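Local structure of substrate-binding protein (Synechococcus sp., 6WPN) at residues A[197-208]-A[381-391]. The protein probably binds an oligosaccharide or related sugar in the periplasm, as a solute-binding protein that serves uptake. Numbering follows the deposited sequence.
Sequences LESFVQMGVSLL and LVPATPGVKRL
Leu381 and Glu198 lie closest in backbone terms, with CA atoms 6.0 Å apart, and the two segments meet again where Leu207 and Leu208 approach Leu391. The contact is van der Waals packing, mostly between apolar side chains. The side chain of Leu381 rests on the last turn of helix 195-202. Its CD1 sits 3.6 Å from CG of Gln202, and the two side chains cross at about a right angle. CD1 also lies against the amide end of Gln202. That amide is fixed by hydrogen bonds, OE1 with NE1 of Trp165 and NE2 with O of Thr294. Both methyls of Val201 face the carbonyl O of Leu381, with CG1 at 3.8 Å. One turn back, CG of Glu198 packs 3.7 Å from CG1 of Val382. The chain of Glu198 runs extended beyond CG (chi2 161°), which carries its carboxylate past this methyl to a salt bridge with Arg144. Leu197 CD2 lies 4.2 Å from CG2 of Val388.

After the Schellman motif at Gly204, a loop leads to Leu207 and Leu208. Leu208 and Leu391 meet tip to tip, CD2 to CD2 at 3.7 Å. CD1 of Leu208 touches OG1 of Thr385, and CB of Leu207 touches CD2 of Leu391. Thr385 opens a type II beta turn, with Gly387 in the N-cap position of helix 388-403.

This structural packing within the solute-binding-protein fold joins the end of helix 195-202 and its following loop to loop 381-387 and the first turn of helix 388-403. Trp420 of helix 409-427 touches Leu208 and Leu391, while Pro93 of helix 92-99 packs on Val382 and Val388. OD1 of Asn296, in strand 295-303, accepts a hydrogen bond from Leu381 N.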
loop_
_atom_site.group_PDB
_atom_site.type_symbol
_atom_site.label_atom_id
_atom_site.label_comp_id
_atom_site.label_asym_id
_atom_site.label_seq_id
_atom_site.Cartn_x
_atom_site.Cartn_y
_atom_site.Cartn_z
ATOM N N LEU A 197 4.235 -8.536 -5.799
ATOM C CA LEU A 197 3.659 -9.622 -5.015
ATOM C C LEU A 197 2.139 -9.561 -5.036
ATOM O O LEU A 197 1.470 -10.599 -5.048
ATOM C CB LEU A 197 4.176 -9.567 -3.580
ATOM C CG LEU A 197 3.907 -10.817 -2.744
ATOM C CD1 LEU A 197 4.657 -12.004 -3.332
ATOM C CD2 LEU A 197 4.305 -10.590 -1.302
ATOM N N GLU A 198 1.576 -8.353 -5.013
ATOM C CA GLU A 198 0.126 -8.221 -5.107
ATOM C C GLU A 198 -0.390 -8.680 -6.467
ATOM O O GLU A 198 -1.483 -9.255 -6.555
ATOM C CB GLU A 198 -0.290 -6.777 -4.825
ATOM C CG GLU A 198 -0.073 -6.343 -3.378
ATOM C CD GLU A 198 -0.042 -4.832 -3.213
ATOM O OE1 GLU A 198 -0.058 -4.124 -4.240
ATOM O OE2 GLU A 198 -0.018 -4.355 -2.059
ATOM N N SER A 199 0.379 -8.447 -7.538
ATOM C CA SER A 199 -0.042 -8.930 -8.850
ATOM C C SER A 199 -0.098 -10.449 -8.879
ATOM O O SER A 199 -0.977 -11.034 -9.526
ATOM C CB SER A 199 0.894 -8.424 -9.944
ATOM O OG SER A 199 2.095 -9.174 -9.964
ATOM N N PHE A 200 0.838 -11.106 -8.185
ATOM C CA PHE A 200 0.781 -12.557 -8.047
ATOM C C PHE A 200 -0.555 -12.982 -7.461
ATOM O O PHE A 200 -1.220 -13.884 -7.984
ATOM C CB PHE A 200 1.940 -13.056 -7.173
ATOM C CG PHE A 200 3.254 -13.184 -7.905
ATOM C CD1 PHE A 200 4.006 -12.069 -8.220
ATOM C CD2 PHE A 200 3.742 -14.426 -8.266
ATOM C CE1 PHE A 200 5.210 -12.183 -8.892
ATOM C CE2 PHE A 200 4.948 -14.546 -8.939
ATOM C CZ PHE A 200 5.681 -13.418 -9.250
ATOM N N VAL A 201 -0.976 -12.325 -6.379
ATOM C CA VAL A 201 -2.253 -12.668 -5.762
ATOM C C VAL A 201 -3.404 -12.384 -6.722
ATOM O O VAL A 201 -4.364 -13.157 -6.802
ATOM C CB VAL A 201 -2.423 -11.918 -4.429
ATOM C CG1 VAL A 201 -3.740 -12.302 -3.769
ATOM C CG2 VAL A 201 -1.249 -12.202 -3.507
ATOM N N GLN A 202 -3.324 -11.276 -7.472
ATOM C CA GLN A 202 -4.381 -10.960 -8.433
ATOM C C GLN A 202 -4.397 -11.942 -9.594
ATOM O O GLN A 202 -5.450 -12.157 -10.207
ATOM C CB GLN A 202 -4.230 -9.534 -8.963
ATOM C CG GLN A 202 -4.627 -8.456 -7.976
ATOM C CD GLN A 202 -4.338 -7.059 -8.491
ATOM O OE1 GLN A 202 -3.317 -6.820 -9.132
ATOM N NE2 GLN A 202 -5.252 -6.131 -8.228
HETATM N N MSE A 203 -3.259 -12.579 -9.816
HETATM C CA MSE A 203 -3.127 -13.557 -10.912
HETATM C C MSE A 203 -3.545 -14.953 -10.448
HETATM O O MSE A 203 -3.300 -15.898 -11.174
HETATM C CB MSE A 203 -1.716 -13.513 -11.473
HETATM C CG MSE A 203 -1.444 -12.243 -12.173
HETATM SE SE MSE A 203 0.361 -12.229 -12.760
HETATM C CE MSE A 203 0.295 -13.494 -14.185
ATOM N N GLY A 204 -4.175 -15.052 -9.286
ATOM C CA GLY A 204 -4.629 -16.329 -8.770
ATOM C C GLY A 204 -3.579 -17.164 -8.070
ATOM O O GLY A 204 -3.841 -18.337 -7.775
ATOM N N VAL A 205 -2.405 -16.607 -7.796
ATOM C CA VAL A 205 -1.332 -17.361 -7.156
ATOM C C VAL A 205 -1.594 -17.456 -5.659
ATOM O O VAL A 205 -1.938 -16.462 -5.008
ATOM C CB VAL A 205 0.032 -16.709 -7.434
ATOM C CG1 VAL A 205 1.147 -17.462 -6.711
ATOM C CG2 VAL A 205 0.294 -16.645 -8.932
ATOM N N SER A 206 -1.425 -18.654 -5.108
ATOM C CA SER A 206 -1.471 -18.880 -3.670
ATOM C C SER A 206 -0.043 -18.877 -3.142
ATOM O O SER A 206 0.792 -19.663 -3.601
ATOM C CB SER A 206 -2.168 -20.201 -3.350
ATOM O OG SER A 206 -2.150 -20.460 -1.957
ATOM N N LEU A 207 0.241 -17.992 -2.186
ATOM C CA LEU A 207 1.611 -17.829 -1.710
ATOM C C LEU A 207 1.966 -18.824 -0.606
ATOM O O LEU A 207 2.954 -19.556 -0.726
ATOM C CB LEU A 207 1.830 -16.393 -1.215
ATOM C CG LEU A 207 1.670 -15.255 -2.225
ATOM C CD1 LEU A 207 1.876 -13.910 -1.543
ATOM C CD2 LEU A 207 2.618 -15.414 -3.406
ATOM N N LEU A 208 1.168 -18.873 0.462
ATOM C CA LEU A 208 1.441 -19.719 1.615
ATOM C C LEU A 208 0.229 -20.579 1.934
ATOM O O LEU A 208 -0.916 -20.163 1.740
ATOM C CB LEU A 208 1.789 -18.884 2.856
ATOM C CG LEU A 208 2.915 -17.855 2.751
ATOM C CD1 LEU A 208 3.065 -17.101 4.064
ATOM C CD2 LEU A 208 4.218 -18.534 2.366
ATOM N N LEU A 381 -4.632 -7.655 -0.167
ATOM C CA LEU A 381 -4.188 -8.803 -0.950
ATOM C C LEU A 381 -2.975 -9.518 -0.372
ATOM O O LEU A 381 -2.936 -10.753 -0.388
ATOM C CB LEU A 381 -3.877 -8.363 -2.385
ATOM C CG LEU A 381 -5.034 -7.773 -3.195
ATOM C CD1 LEU A 381 -4.562 -7.366 -4.580
ATOM C CD2 LEU A 381 -6.182 -8.763 -3.290
ATOM N N VAL A 382 -1.983 -8.792 0.134
ATOM C CA VAL A 382 -0.889 -9.457 0.837
ATOM C C VAL A 382 -1.465 -10.042 2.124
ATOM O O VAL A 382 -1.987 -9.297 2.967
ATOM C CB VAL A 382 0.288 -8.498 1.092
ATOM C CG1 VAL A 382 0.906 -8.077 -0.230
ATOM C CG2 VAL A 382 -0.150 -7.264 1.870
ATOM N N PRO A 383 -1.443 -11.362 2.301
ATOM C CA PRO A 383 -2.037 -11.944 3.511
ATOM C C PRO A 383 -1.291 -11.478 4.754
ATOM O O PRO A 383 -0.064 -11.564 4.830
ATOM C CB PRO A 383 -1.901 -13.455 3.287
ATOM C CG PRO A 383 -0.782 -13.596 2.308
ATOM C CD PRO A 383 -0.860 -12.388 1.418
ATOM N N ALA A 384 -2.045 -10.957 5.722
ATOM C CA ALA A 384 -1.456 -10.446 6.954
ATOM C C ALA A 384 -0.882 -11.586 7.782
ATOM O O ALA A 384 -1.459 -11.972 8.804
ATOM C CB ALA A 384 -2.497 -9.672 7.763
ATOM N N THR A 385 0.238 -12.143 7.335
ATOM C CA THR A 385 0.883 -13.270 7.981
ATOM C C THR A 385 2.318 -12.923 8.372
ATOM O O THR A 385 2.892 -11.953 7.865
ATOM C CB THR A 385 0.875 -14.483 7.041
ATOM O OG1 THR A 385 1.738 -14.211 5.932
ATOM C CG2 THR A 385 -0.532 -14.745 6.523
ATOM N N PRO A 386 2.915 -13.672 9.303
ATOM C CA PRO A 386 4.310 -13.410 9.682
ATOM C C PRO A 386 5.300 -13.795 8.589
ATOM O O PRO A 386 5.143 -14.813 7.912
ATOM C CB PRO A 386 4.501 -14.267 10.941
ATOM C CG PRO A 386 3.135 -14.425 11.491
ATOM C CD PRO A 386 2.240 -14.529 10.294
ATOM N N GLY A 387 6.332 -12.974 8.425
ATOM C CA GLY A 387 7.387 -13.296 7.482
ATOM C C GLY A 387 7.074 -13.110 6.013
ATOM O O GLY A 387 7.711 -13.758 5.175
ATOM N N VAL A 388 6.107 -12.254 5.668
ATOM C CA VAL A 388 5.745 -12.074 4.265
ATOM C C VAL A 388 6.795 -11.253 3.526
ATOM O O VAL A 388 6.942 -11.380 2.304
ATOM C CB VAL A 388 4.348 -11.432 4.146
ATOM C CG1 VAL A 388 4.406 -9.958 4.485
ATOM C CG2 VAL A 388 3.783 -11.639 2.748
ATOM N N LYS A 389 7.541 -10.408 4.237
ATOM C CA LYS A 389 8.601 -9.651 3.585
ATOM C C LYS A 389 9.821 -10.515 3.297
ATOM O O LYS A 389 10.523 -10.273 2.309
ATOM C CB LYS A 389 8.977 -8.434 4.431
ATOM C CG LYS A 389 7.954 -7.304 4.335
ATOM C CD LYS A 389 7.864 -6.765 2.907
ATOM C CE LYS A 389 6.758 -5.731 2.749
ATOM N NZ LYS A 389 5.402 -6.330 2.911
ATOM N N ARG A 390 10.085 -11.521 4.133
ATOM C CA ARG A 390 11.093 -12.515 3.784
ATOM C C ARG A 390 10.693 -13.246 2.508
ATOM O O ARG A 390 11.521 -13.468 1.617
ATOM C CB ARG A 390 11.243 -13.521 4.925
ATOM C CG ARG A 390 12.259 -14.629 4.682
ATOM C CD ARG A 390 13.683 -14.116 4.772
ATOM N NE ARG A 390 13.942 -13.621 6.125
ATOM C CZ ARG A 390 15.096 -13.109 6.539
ATOM N NH1 ARG A 390 16.123 -13.022 5.704
ATOM N NH2 ARG A 390 15.222 -12.693 7.793
ATOM N N LEU A 391 9.415 -13.617 2.408
ATOM C CA LEU A 391 8.902 -14.280 1.214
ATOM C C LEU A 391 8.984 -13.369 -0.005
ATOM O O LEU A 391 9.398 -13.803 -1.086
ATOM C CB LEU A 391 7.460 -14.722 1.458
ATOM C CG LEU A 391 6.710 -15.354 0.289
ATOM C CD1 LEU A 391 7.304 -16.716 -0.028
ATOM C CD2 LEU A 391 5.221 -15.460 0.591
#